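Local coordinates for protein TRAP dicarboxylate transporter-DctP subunit (PDB 4PE3) that probably captures a small organic acid in the periplasm and hands it to the membrane components of a TRAP transporter, at residues His32-Ser37 against Thr65-Pro70; Gly91-Thr96 against Pro241-Ser246; Asn183-Ala188 against Ala306-Ile311. All coordinates share one frame; numbering follows the deposited sequence.

Contact 1: His32-Ser37 against Thr65-Pro70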
ATOM      1  N   HIS A  32     -25.707  -6.506  11.165  1.00 25.33           N
ATOM      2  CA  HIS A  32     -24.768  -7.554  10.814  1.00 24.11           C
ATOM      3  C   HIS A  32     -24.280  -7.295   9.390  1.00 21.89           C
ATOM      4  O   HIS A  32     -25.064  -7.357   8.439  1.00 27.68           O
ATOM      5  CB  HIS A  32     -25.453  -8.913  10.936  1.00 24.61           C
ATOM      6  CG  HIS A  32     -26.106  -9.132  12.265  1.00 30.23           C
ATOM      7  ND1 HIS A  32     -25.423  -9.603  13.366  1.00 35.28           N
ATOM      8  CD2 HIS A  32     -27.382  -8.933  12.673  1.00 35.29           C
ATOM      9  CE1 HIS A  32     -26.251  -9.688  14.393  1.00 36.46           C
ATOM     10  NE2 HIS A  32     -27.446  -9.290  13.998  1.00 39.94           N
ATOM     11  N   PHE A  33     -23.001  -6.961   9.241  1.00 21.68           N
ATOM     12  CA  PHE A  33     -22.462  -6.581   7.940  1.00 22.83           C
ATOM     13  C   PHE A  33     -21.383  -7.555   7.473  1.00 21.61           C
ATOM     14  O   PHE A  33     -20.384  -7.758   8.160  1.00 25.92           O
ATOM     15  CB  PHE A  33     -21.798  -5.205   8.001  1.00 20.13           C
ATOM     16  CG  PHE A  33     -22.722  -4.081   8.410  1.00 20.05           C
ATOM     17  CD1 PHE A  33     -23.996  -3.943   7.872  1.00 22.68           C
ATOM     18  CD2 PHE A  33     -22.284  -3.146   9.330  1.00 23.34           C
ATOM     19  CE1 PHE A  33     -24.803  -2.884   8.256  1.00 23.62           C
ATOM     20  CE2 PHE A  33     -23.103  -2.097   9.718  1.00 22.96           C
ATOM     21  CZ  PHE A  33     -24.346  -1.977   9.185  1.00 24.68           C
ATOM     22  N   ARG A  34     -21.544  -8.068   6.268  1.00 17.39           N
ATOM     23  CA  ARG A  34     -20.590  -9.013   5.678  1.00 16.22           C
ATOM     24  C   ARG A  34     -19.573  -8.268   4.808  1.00 17.29           C
ATOM     25  O   ARG A  34     -19.964  -7.549   3.868  1.00 16.05           O
ATOM     26  CB  ARG A  34     -21.356 -10.035   4.846  1.00 22.13           C
ATOM     27  CG  ARG A  34     -22.699 -10.417   5.459  1.00 30.73           C
ATOM     28  CD  ARG A  34     -23.617 -11.018   4.423  1.00 33.51           C
ATOM     29  NE  ARG A  34     -23.255 -12.401   4.134  1.00 38.57           N
ATOM     30  CZ  ARG A  34     -23.190 -12.940   2.919  1.00 36.00           C
ATOM     31  NH1 ARG A  34     -23.458 -12.222   1.833  1.00 34.41           N
ATOM     32  NH2 ARG A  34     -22.863 -14.220   2.796  1.00 36.39           N
ATOM     33  N   PHE A  35     -18.301  -8.415   5.146  1.00 14.36           N
ATOM     34  CA  PHE A  35     -17.206  -7.793   4.420  1.00 13.27           C
ATOM     35  C   PHE A  35     -16.351  -8.832   3.739  1.00 15.16           C
ATOM     36  O   PHE A  35     -16.002  -9.829   4.362  1.00 16.26           O
ATOM     37  CB  PHE A  35     -16.311  -7.042   5.392  1.00 13.59           C
ATOM     38  CG  PHE A  35     -16.762  -5.663   5.700  1.00 13.46           C
ATOM     39  CD1 PHE A  35     -17.981  -5.427   6.306  1.00 15.84           C
ATOM     40  CD2 PHE A  35     -15.938  -4.583   5.405  1.00 12.89           C
ATOM     41  CE1 PHE A  35     -18.372  -4.141   6.598  1.00 19.14           C
ATOM     42  CE2 PHE A  35     -16.342  -3.295   5.700  1.00 13.93           C
ATOM     43  CZ  PHE A  35     -17.561  -3.083   6.288  1.00 17.09           C
ATOM     44  N   GLN A  36     -16.017  -8.646   2.477  1.00 12.50           N
ATOM     45  CA  GLN A  36     -15.112  -9.531   1.792  1.00 12.01           C
ATOM     46  C   GLN A  36     -13.708  -8.945   1.707  1.00 11.12           C
ATOM     47  O   GLN A  36     -13.530  -7.767   1.359  1.00 11.78           O
ATOM     48  CB  GLN A  36     -15.612  -9.852   0.403  1.00 13.16           C
ATOM     49  CG  GLN A  36     -14.830 -10.995  -0.189  1.00 15.45           C
ATOM     50  CD  GLN A  36     -15.357 -11.460  -1.505  1.00 21.65           C
ATOM     51  OE1 GLN A  36     -16.382 -12.149  -1.571  1.00 19.80           O
ATOM     52  NE2 GLN A  36     -14.672 -11.083  -2.580  1.00 18.94           N
ATOM     53  N   SER A  37     -12.710  -9.747   2.049  1.00 10.74           N
ATOM     54  CA  SER A  37     -11.302  -9.371   2.016  1.00 10.63           C
ATOM     55  C   SER A  37     -10.743  -9.627   0.634  1.00 12.53           C
ATOM     56  O   SER A  37     -11.285 -10.419  -0.123  1.00 14.76           O
ATOM     57  CB  SER A  37     -10.568 -10.240   3.034  1.00 10.21           C
ATOM     58  OG  SER A  37      -9.184  -9.896   3.066  1.00 10.57           O
ATOM     59  N   THR A  65     -21.999  -6.142  14.209  1.00 21.91           N
ATOM     60  CA  THR A  65     -21.066  -7.242  14.015  1.00 25.19           C
ATOM     61  C   THR A  65     -20.611  -7.245  12.557  1.00 21.50           C
ATOM     62  O   THR A  65     -21.352  -6.817  11.659  1.00 22.57           O
ATOM     63  CB  THR A  65     -21.704  -8.596  14.367  1.00 25.19           C
ATOM     64  OG1 THR A  65     -22.764  -8.890  13.456  1.00 30.20           O
ATOM     65  CG2 THR A  65     -22.264  -8.591  15.788  1.00 24.26           C
ATOM     66  N   ILE A  66     -19.384  -7.702  12.337  1.00 19.65           N
ATOM     67  CA  ILE A  66     -18.800  -7.785  11.014  1.00 19.73           C
ATOM     68  C   ILE A  66     -18.467  -9.243  10.770  1.00 21.20           C
ATOM     69  O   ILE A  66     -17.794  -9.872  11.588  1.00 19.99           O
ATOM     70  CB  ILE A  66     -17.469  -7.005  10.927  1.00 19.59           C
ATOM     71  CG1 ILE A  66     -17.663  -5.522  11.262  1.00 22.52           C
ATOM     72  CG2 ILE A  66     -16.818  -7.161   9.549  1.00 19.26           C
ATOM     73  CD1 ILE A  66     -18.594  -4.784  10.325  1.00 20.97           C
ATOM     74  N   GLU A  67     -18.945  -9.774   9.656  1.00 16.88           N
ATOM     75  CA  GLU A  67     -18.551 -11.099   9.212  1.00 16.89           C
ATOM     76  C   GLU A  67     -17.486 -10.959   8.133  1.00 17.97           C
ATOM     77  O   GLU A  67     -17.773 -10.480   7.039  1.00 18.63           O
ATOM     78  CB  GLU A  67     -19.761 -11.834   8.665  1.00 23.37           C
ATOM     79  CG  GLU A  67     -19.473 -13.252   8.310  1.00 26.10           C
ATOM     80  CD  GLU A  67     -20.700 -14.113   8.410  1.00 31.03           C
ATOM     81  OE1 GLU A  67     -20.539 -15.275   8.816  1.00 30.21           O
ATOM     82  OE2 GLU A  67     -21.815 -13.631   8.096  1.00 33.67           O
ATOM     83  N   LEU A  68     -16.258 -11.386   8.435  1.00 14.40           N
ATOM     84  CA  LEU A  68     -15.138 -11.253   7.521  1.00 13.58           C
ATOM     85  C   LEU A  68     -14.991 -12.504   6.641  1.00 13.80           C
ATOM     86  O   LEU A  68     -14.814 -13.602   7.157  1.00 14.86           O
ATOM     87  CB  LEU A  68     -13.854 -11.027   8.330  1.00 14.76           C
ATOM     88  CG  LEU A  68     -12.545 -10.889   7.554  1.00 15.18           C
ATOM     89  CD1 LEU A  68     -12.514  -9.576   6.795  1.00 16.59           C
ATOM     90  CD2 LEU A  68     -11.343 -11.045   8.515  1.00 15.34           C
HETATM   91  N   MSE A  69     -15.027 -12.336   5.329  0.55 14.20           N
HETATM   92  CA  MSE A  69     -15.019 -13.460   4.404  0.55 14.76           C
HETATM   93  C   MSE A  69     -13.795 -13.389   3.498  0.55 14.23           C
HETATM   94  O   MSE A  69     -13.480 -12.341   2.963  0.55 14.03           O
HETATM   95  CB  MSE A  69     -16.297 -13.427   3.569  0.55 16.15           C
HETATM   96  CG  MSE A  69     -17.573 -13.514   4.405  0.55 16.91           C
HETATM   97 SE   MSE A  69     -19.199 -13.154   3.387  0.55 18.81          SE
HETATM   98  CE  MSE A  69     -18.690 -11.462   2.571  0.55 23.71           C
ATOM     99  N   PRO A  70     -13.098 -14.511   3.306  1.00 14.13           N
ATOM    100  CA  PRO A  70     -11.908 -14.467   2.445  1.00 13.82           C
ATOM    101  C   PRO A  70     -12.235 -14.082   1.004  1.00 15.68           C
ATOM    102  O   PRO A  70     -13.386 -14.161   0.554  1.00 16.88           O
ATOM    103  CB  PRO A  70     -11.367 -15.898   2.490  1.00 16.09           C
ATOM    104  CG  PRO A  70     -12.077 -16.569   3.583  1.00 14.79           C
ATOM    105  CD  PRO A  70     -13.334 -15.839   3.885  1.00 14.43           C
TER

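Contact 2: Gly91-Thr96 against Pro241-Ser246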
ATOM      1  N   GLY A  91     -19.526  -4.752   2.628  1.00 19.53           N
ATOM      2  CA  GLY A  91     -18.310  -3.972   2.539  1.00 18.42           C
ATOM      3  C   GLY A  91     -17.171  -4.809   2.025  1.00 17.35           C
ATOM      4  O   GLY A  91     -17.334  -5.995   1.698  1.00 17.52           O
ATOM      5  N   HIS A  92     -16.004  -4.181   1.938  1.00 16.36           N
ATOM      6  CA  HIS A  92     -14.770  -4.888   1.591  1.00 15.33           C
ATOM      7  C   HIS A  92     -13.561  -4.320   2.293  1.00 14.06           C
ATOM      8  O   HIS A  92     -13.580  -3.175   2.783  1.00 14.23           O
ATOM      9  CB  HIS A  92     -14.546  -4.972   0.066  1.00 15.94           C
ATOM     10  CG  HIS A  92     -14.373  -3.653  -0.638  1.00 16.34           C
ATOM     11  ND1 HIS A  92     -14.554  -3.545  -1.996  1.00 17.40           N
ATOM     12  CD2 HIS A  92     -13.963  -2.433  -0.208  1.00 15.92           C
ATOM     13  CE1 HIS A  92     -14.302  -2.299  -2.373  1.00 17.60           C
ATOM     14  NE2 HIS A  92     -13.958  -1.605  -1.306  1.00 16.72           N
ATOM     15  N   ILE A  93     -12.527  -5.145   2.368  1.00 13.13           N
ATOM     16  CA  ILE A  93     -11.205  -4.717   2.798  1.00 12.01           C
ATOM     17  C   ILE A  93     -10.332  -5.167   1.649  1.00 11.93           C
ATOM     18  O   ILE A  93     -10.064  -6.362   1.502  1.00 12.64           O
ATOM     19  CB  ILE A  93     -10.771  -5.372   4.128  1.00 11.41           C
ATOM     20  CG1 ILE A  93     -11.783  -5.104   5.241  1.00 14.33           C
ATOM     21  CG2 ILE A  93      -9.387  -4.851   4.505  1.00 11.81           C
ATOM     22  CD1 ILE A  93     -11.442  -5.724   6.578  1.00 16.13           C
ATOM     23  N   THR A  94      -9.903  -4.235   0.794  1.00 13.35           N
ATOM     24  CA  THR A  94      -9.322  -4.642  -0.472  1.00 12.51           C
ATOM     25  C   THR A  94      -8.301  -3.653  -1.037  1.00 12.67           C
ATOM     26  O   THR A  94      -8.184  -2.532  -0.568  1.00 13.97           O
ATOM     27  CB  THR A  94     -10.435  -4.908  -1.515  1.00 14.16           C
ATOM     28  OG1 THR A  94      -9.885  -5.647  -2.609  1.00 16.15           O
ATOM     29  CG2 THR A  94     -11.034  -3.598  -2.019  1.00 14.93           C
ATOM     30  N   ASP A  95      -7.583  -4.117  -2.039  1.00 13.54           N
ATOM     31  CA  ASP A  95      -6.509  -3.375  -2.678  1.00 14.32           C
ATOM     32  C   ASP A  95      -7.145  -2.435  -3.657  1.00 14.33           C
ATOM     33  O   ASP A  95      -7.689  -2.848  -4.680  1.00 15.30           O
ATOM     34  CB  ASP A  95      -5.629  -4.388  -3.417  1.00 17.88           C
ATOM     35  CG  ASP A  95      -4.358  -3.801  -3.974  1.00 25.81           C
ATOM     36  OD1 ASP A  95      -4.362  -2.662  -4.472  1.00 23.47           O
ATOM     37  OD2 ASP A  95      -3.338  -4.531  -3.939  1.00 32.34           O
ATOM     38  N   THR A  96      -7.067  -1.140  -3.368  1.00 14.82           N
ATOM     39  CA  THR A  96      -7.702  -0.120  -4.205  1.00 16.20           C
ATOM     40  C   THR A  96      -7.135  -0.100  -5.628  1.00 16.23           C
ATOM     41  O   THR A  96      -7.819   0.293  -6.573  1.00 16.88           O
ATOM     42  CB  THR A  96      -7.577   1.262  -3.520  1.00 15.49           C
ATOM     43  OG1 THR A  96      -8.219   1.192  -2.242  1.00 15.80           O
ATOM     44  CG2 THR A  96      -8.194   2.392  -4.352  1.00 17.89           C
ATOM     45  N   PRO A 241       1.277  -0.130  -0.693  1.00 12.08           N
ATOM     46  CA  PRO A 241      -0.092  -0.246  -1.204  1.00 13.08           C
ATOM     47  C   PRO A 241      -1.179   0.174  -0.210  1.00 15.75           C
ATOM     48  O   PRO A 241      -1.094  -0.087   0.983  1.00 14.19           O
ATOM     49  CB  PRO A 241      -0.229  -1.733  -1.534  1.00 15.47           C
ATOM     50  CG  PRO A 241       1.173  -2.246  -1.638  1.00 14.84           C
ATOM     51  CD  PRO A 241       2.001  -1.411  -0.726  1.00 14.25           C
ATOM     52  N   LEU A 242      -2.212   0.830  -0.730  1.00 10.99           N
ATOM     53  CA  LEU A 242      -3.368   1.268   0.052  1.00 11.11           C
ATOM     54  C   LEU A 242      -4.432   0.185   0.031  1.00 15.88           C
ATOM     55  O   LEU A 242      -4.864  -0.243  -1.035  1.00 16.95           O
ATOM     56  CB  LEU A 242      -3.935   2.568  -0.534  1.00 13.92           C
ATOM     57  CG  LEU A 242      -4.951   3.370   0.260  1.00 17.90           C
ATOM     58  CD1 LEU A 242      -5.056   4.804  -0.228  1.00 21.18           C
ATOM     59  CD2 LEU A 242      -6.301   2.712   0.140  1.00 18.68           C
ATOM     60  N   VAL A 243      -4.813  -0.263   1.220  1.00 12.66           N
ATOM     61  CA  VAL A 243      -5.953  -1.169   1.383  1.00 11.95           C
ATOM     62  C   VAL A 243      -7.089  -0.371   2.006  1.00 13.08           C
ATOM     63  O   VAL A 243      -6.923   0.299   3.033  1.00 16.63           O
ATOM     64  CB  VAL A 243      -5.569  -2.385   2.239  1.00 15.29           C
ATOM     65  CG1 VAL A 243      -6.774  -3.086   2.777  1.00 17.05           C
ATOM     66  CG2 VAL A 243      -4.738  -3.314   1.406  1.00 18.10           C
ATOM     67  N   GLU A 244      -8.215  -0.333   1.307  1.00 12.77           N
ATOM     68  CA  GLU A 244      -9.363   0.416   1.792  1.00 13.76           C
ATOM     69  C   GLU A 244     -10.308  -0.474   2.586  1.00 13.60           C
ATOM     70  O   GLU A 244     -10.461  -1.669   2.265  1.00 13.55           O
ATOM     71  CB  GLU A 244     -10.151   1.024   0.625  1.00 14.46           C
ATOM     72  CG  GLU A 244     -10.782   0.014  -0.334  1.00 13.05           C
ATOM     73  CD  GLU A 244     -11.549   0.680  -1.456  1.00 14.95           C
ATOM     74  OE1 GLU A 244     -10.958   0.911  -2.533  1.00 16.83           O
ATOM     75  OE2 GLU A 244     -12.762   0.983  -1.276  1.00 14.58           O
ATOM     76  N   VAL A 245     -10.906   0.104   3.628  1.00 12.15           N
ATOM     77  CA  VAL A 245     -12.035  -0.493   4.341  1.00 12.27           C
ATOM     78  C   VAL A 245     -13.212   0.412   4.015  1.00 13.79           C
ATOM     79  O   VAL A 245     -13.222   1.592   4.372  1.00 13.94           O
ATOM     80  CB  VAL A 245     -11.806  -0.522   5.868  1.00 12.38           C
ATOM     81  CG1 VAL A 245     -12.974  -1.112   6.593  1.00 14.47           C
ATOM     82  CG2 VAL A 245     -10.542  -1.314   6.198  1.00 12.15           C
ATOM     83  N   SER A 246     -14.171  -0.146   3.287  1.00 14.36           N
ATOM     84  CA  SER A 246     -15.301   0.616   2.757  1.00 15.15           C
ATOM     85  C   SER A 246     -16.570  -0.223   2.825  1.00 15.97           C
ATOM     86  O   SER A 246     -16.495  -1.461   2.838  1.00 15.53           O
ATOM     87  CB  SER A 246     -15.045   0.979   1.306  1.00 15.15           C
ATOM     88  OG  SER A 246     -13.821   1.686   1.178  1.00 14.68           O
TER

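Contact 3: Asn183-Ala188 against Ala306-Ile311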
ATOM      1  N   ASN A 183       7.882   2.469 -14.649  1.00 12.23           N
ATOM      2  CA  ASN A 183       8.040   3.763 -15.289  1.00 16.18           C
ATOM      3  C   ASN A 183       8.830   4.730 -14.422  1.00 12.62           C
ATOM      4  O   ASN A 183       9.635   5.503 -14.950  1.00 13.78           O
ATOM      5  CB  ASN A 183       6.683   4.338 -15.680  1.00 15.00           C
ATOM      6  CG  ASN A 183       6.027   3.548 -16.793  1.00 21.01           C
ATOM      7  OD1 ASN A 183       6.694   2.815 -17.524  1.00 26.38           O
ATOM      8  ND2 ASN A 183       4.710   3.686 -16.928  1.00 20.33           N
ATOM      9  N   VAL A 184       8.643   4.682 -13.106  1.00 10.67           N
ATOM     10  CA  VAL A 184       9.437   5.482 -12.179  1.00 11.95           C
ATOM     11  C   VAL A 184      10.899   5.021 -12.175  1.00 11.64           C
ATOM     12  O   VAL A 184      11.812   5.849 -12.264  1.00 11.69           O
ATOM     13  CB  VAL A 184       8.847   5.471 -10.765  1.00  9.92           C
ATOM     14  CG1 VAL A 184       9.779   6.099  -9.759  1.00 10.98           C
ATOM     15  CG2 VAL A 184       7.516   6.227 -10.760  1.00 10.18           C
ATOM     16  N   PHE A 185      11.156   3.714 -12.109  1.00  9.39           N
ATOM     17  CA  PHE A 185      12.542   3.253 -12.159  1.00 11.58           C
ATOM     18  C   PHE A 185      13.211   3.654 -13.463  1.00 11.16           C
ATOM     19  O   PHE A 185      14.361   4.092 -13.443  1.00 11.84           O
ATOM     20  CB  PHE A 185      12.680   1.749 -11.844  1.00 10.55           C
ATOM     21  CG  PHE A 185      12.645   1.463 -10.368  1.00 10.10           C
ATOM     22  CD1 PHE A 185      13.700   1.848  -9.563  1.00 11.13           C
ATOM     23  CD2 PHE A 185      11.562   0.850  -9.771  1.00 11.17           C
ATOM     24  CE1 PHE A 185      13.685   1.606  -8.205  1.00 11.55           C
ATOM     25  CE2 PHE A 185      11.558   0.623  -8.400  1.00 11.83           C
ATOM     26  CZ  PHE A 185      12.608   1.014  -7.631  1.00 11.02           C
ATOM     27  N   ALA A 186      12.501   3.553 -14.583  1.00 13.19           N
ATOM     28  CA  ALA A 186      13.053   4.020 -15.857  1.00 13.75           C
ATOM     29  C   ALA A 186      13.341   5.518 -15.852  1.00 14.48           C
ATOM     30  O   ALA A 186      14.354   5.948 -16.400  1.00 15.17           O
ATOM     31  CB  ALA A 186      12.133   3.675 -16.986  1.00 13.76           C
ATOM     32  N   ALA A 187      12.457   6.309 -15.249  1.00 12.12           N
ATOM     33  CA  ALA A 187      12.667   7.744 -15.165  1.00 15.39           C
ATOM     34  C   ALA A 187      13.907   8.067 -14.322  1.00 15.84           C
ATOM     35  O   ALA A 187      14.559   9.099 -14.525  1.00 16.86           O
ATOM     36  CB  ALA A 187      11.431   8.397 -14.566  1.00 15.08           C
ATOM     37  N   ALA A 188      14.233   7.190 -13.378  1.00 13.62           N
ATOM     38  CA  ALA A 188      15.434   7.319 -12.553  1.00 13.93           C
ATOM     39  C   ALA A 188      16.689   6.787 -13.257  1.00 12.28           C
ATOM     40  O   ALA A 188      17.774   6.826 -12.699  1.00 16.76           O
ATOM     41  CB  ALA A 188      15.256   6.582 -11.230  1.00 15.42           C
ATOM     42  N   ALA A 306      13.524  12.624  -0.868  1.00 15.37           N
ATOM     43  CA  ALA A 306      12.888  13.775  -1.527  1.00 16.05           C
ATOM     44  C   ALA A 306      13.286  13.835  -3.005  1.00 16.24           C
ATOM     45  O   ALA A 306      12.460  14.148  -3.854  1.00 16.39           O
ATOM     46  CB  ALA A 306      13.257  15.082  -0.820  1.00 17.51           C
ATOM     47  N   LYS A 307      14.537  13.513  -3.314  1.00 16.35           N
ATOM     48  CA  LYS A 307      14.963  13.449  -4.702  1.00 17.52           C
ATOM     49  C   LYS A 307      14.184  12.355  -5.451  1.00 15.97           C
ATOM     50  O   LYS A 307      13.756  12.550  -6.584  1.00 16.41           O
ATOM     51  CB  LYS A 307      16.481  13.236  -4.784  1.00 18.16           C
ATOM     52  CG  LYS A 307      17.261  14.524  -4.559  1.00 18.53           C
ATOM     53  CD  LYS A 307      18.724  14.270  -4.202  1.00 22.54           C
ATOM     54  CE  LYS A 307      19.401  13.406  -5.212  1.00 25.04           C
ATOM     55  NZ  LYS A 307      20.846  13.203  -4.850  1.00 27.12           N
ATOM     56  N   PHE A 308      13.993  11.200  -4.818  1.00 14.29           N
ATOM     57  CA  PHE A 308      13.230  10.134  -5.464  1.00 14.89           C
ATOM     58  C   PHE A 308      11.776  10.569  -5.719  1.00 13.39           C
ATOM     59  O   PHE A 308      11.231  10.321  -6.794  1.00 13.62           O
ATOM     60  CB  PHE A 308      13.296   8.835  -4.669  1.00 14.01           C
ATOM     61  CG  PHE A 308      12.808   7.652  -5.443  1.00 13.95           C
ATOM     62  CD1 PHE A 308      13.634   7.018  -6.363  1.00 13.68           C
ATOM     63  CD2 PHE A 308      11.517   7.179  -5.272  1.00 12.20           C
ATOM     64  CE1 PHE A 308      13.176   5.919  -7.091  1.00 13.47           C
ATOM     65  CE2 PHE A 308      11.055   6.082  -5.997  1.00 12.44           C
ATOM     66  CZ  PHE A 308      11.877   5.456  -6.905  1.00 12.63           C
ATOM     67  N   ARG A 309      11.179  11.272  -4.766  1.00 14.46           N
ATOM     68  CA  ARG A 309       9.839  11.830  -4.998  1.00 13.92           C
ATOM     69  C   ARG A 309       9.776  12.721  -6.225  1.00 14.99           C
ATOM     70  O   ARG A 309       8.815  12.694  -6.983  1.00 17.03           O
ATOM     71  CB  ARG A 309       9.341  12.665  -3.820  1.00 18.78           C
ATOM     72  CG  ARG A 309       9.101  11.861  -2.596  1.00 18.45           C
ATOM     73  CD  ARG A 309       8.340  12.649  -1.547  1.00 16.71           C
ATOM     74  NE  ARG A 309       8.229  11.802  -0.381  1.00 15.36           N
ATOM     75  CZ  ARG A 309       9.149  11.683   0.570  1.00 19.41           C
ATOM     76  NH1 ARG A 309      10.230  12.456   0.564  1.00 18.57           N
ATOM     77  NH2 ARG A 309       8.947  10.812   1.557  1.00 18.35           N
ATOM     78  N   GLY A 310      10.809  13.527  -6.403  1.00 15.92           N
ATOM     79  CA  GLY A 310      10.843  14.455  -7.514  1.00 17.13           C
ATOM     80  C   GLY A 310      10.909  13.733  -8.845  1.00 17.74           C
ATOM     81  O   GLY A 310      10.279  14.131  -9.816  1.00 19.90           O
ATOM     82  N   ILE A 311      11.672  12.650  -8.900  1.00 16.16           N
ATOM     83  CA  ILE A 311      11.716  11.874 -10.124  1.00 16.76           C
ATOM     84  C   ILE A 311      10.348  11.230 -10.355  1.00 15.47           C
ATOM     85  O   ILE A 311       9.813  11.256 -11.452  1.00 16.60           O
ATOM     86  CB  ILE A 311      12.814  10.804 -10.062  1.00 16.16           C
ATOM     87  CG1 ILE A 311      14.170  11.478 -10.226  1.00 24.28           C
ATOM     88  CG2 ILE A 311      12.634   9.785 -11.157  1.00 20.66           C
ATOM     89  CD1 ILE A 311      15.160  11.096  -9.189  1.00 32.73           C
TER

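Contact 1: His32-Ser37 against Thr65-Pro70
H32-S37 and T65-P70 pair as parallel strands, 4.6 Å apart at the closest approach of their axes and turned by 25°. Five backbone hydrogen bonds alternate along the register. The first joins F33 N to T65 O and the last S37 N to M69 O, each at 2.9 Å. H32, R34, Q36, T65, E67 and M69 share one face of the sheet. At its start, the side chains of H32 and T65 run alongside each other in the same direction. H32 ND1 meets T65 OG1 at 2.8 Å, near the plane of the ring, and either atom could be the donor. The threonine hydroxyl stands between its own N and carbonyl carbon (chi1 66°), which turns it to the imidazole. Further along, R34 NE stays 4.4 Å from E67 OE2, too far for a salt bridge. M69 is a selenomethionine with two conformers; in one of them SE lies over a guanidinium face of R34, a placement that stays doubtful. Q36 turns its amide to the backbone of I74 and V75. F33, F35, I66 and L68 occupy the other face. I66 CD1 touches both F33 CB (4.0 Å) and F35 CE1 (3.8 Å). I66 also touches A53 and V56 of helix 44-59, and L68 touches F46 of the same helix. With that helix as the connection, the two strands form a beta-alpha-beta unit at one edge of a five-strand mixed sheet, a common building block of periplasmic solute-binding protein lobes.

Contact 2: Gly91-Thr96 against Pro241-Ser246
E244 is gripped by both H92 and T96 across an antiparallel strand pair. H92 and S246 form one hydrogen-bonded pair, and T94 and E244 form the next. The tight part is on the side of H92, E244 and S246. CG of E244 stands between its own N and carbonyl carbon (chi1 64°), and the extended chain carries the carboxylate to the histidine. H92 NE2 gives a 2.9 Å bond to E244 OE2. The acceptor lies near the imidazole plane, but the donor comes from above the carboxylate, whose plane is 89° from that of the ring. Within 241-246, S246 OG donates to E244 OE2 at 2.8 Å, on the anti side and across the carboxylate plane from H92 NE2. T96 OG1 donates to E244 OE1 on its anti side, also at 2.8 Å. T94 CG2 lies over the centre of the H92 ring, and ND1 is bonded to T80. On the other face, I93 CG2 packs on V243 CG1 at 3.6 Å. The looser, more exposed end is at D95, which turns its carboxylate to S97. Beside it, T96 N makes a weak 3.3 Å bond to L242 O. The nearest atoms of a bound acetate, probably from the crystallisation liquor, and of the E244 side chain are about 3 Å apart. Three donors would suit a charged carboxylate, but the nearby acetate leaves the ionisation of E244 open.

Contact 3: Asn183-Ala188 against Ala306-Ile311
V184 and F308 meet through two similar torsions. In V184, CG1 is trans to the backbone N (chi1 170°), which aims this methyl at the other helix. In F308, CG is likewise trans to N (chi1 -167°), and the ring is carried across the gap between the helices. V184 CG1 then lies 3.6 Å from F308 CZ and 4.0 Å from F308 CE2. The methyl comes in obliquely, at the far end of the ring. F185 leaves its helix on a side away from the partner, yet its ring swings back. F185 CE1 comes to 4.4 Å from F308 CZ, a looser touch. The second patch belongs to I311. Its CG2 branch points at the end of helix 180-187 and packs on the last turn and the residue just after it. I311 CG2 lies 3.9 Å from A187 CB and 4.1 Å from A188 CB. I311 CG2 is also 3.8 Å from A188 N, whose hydrogen is already used by V184 O. The alanines are small, and this lets I311 come close to the backbone. No hydrogen bond crosses between the two segments, which meet by apolar packing alone. The axes of the segments 183-187 and 306-311 are 10.1 Å apart at closest approach and run at 109° to each other. Helix 302-320 continues past the contact, and its A312 and E315 also touch V184. The F308 ring meets F237 edge-to-face, and F185 meets H238 in the same way. Helix 180-187 thus touches helix 302-320 through V184 and A187, and F157 of strand 157-159 through F185.

Overall arrangement
Contacts 1 and 2 belong to one five-strand mixed sheet, with centres 13 Å apart. Strand 32-37 lies between strands 65-69 and 91-95, and Q36 joins the two contacts: Q36 O is 3.0 Å from I93 N and Q36 N is 3.1 Å from G91 O, probable hydrogen bonds. Contact 3 is a separate helix pair, beside the four-strand sheet. Its centre is 39 Å from that of contact 1 and 26 Å from that of contact 2. Two sheets with helices around them fit the two-lobed fold of TRAP solute-binding proteins. The structure is the open, solute-free form. The acetate beside E244 places contact 2 near a small anion, though this need not mark the solute pocket.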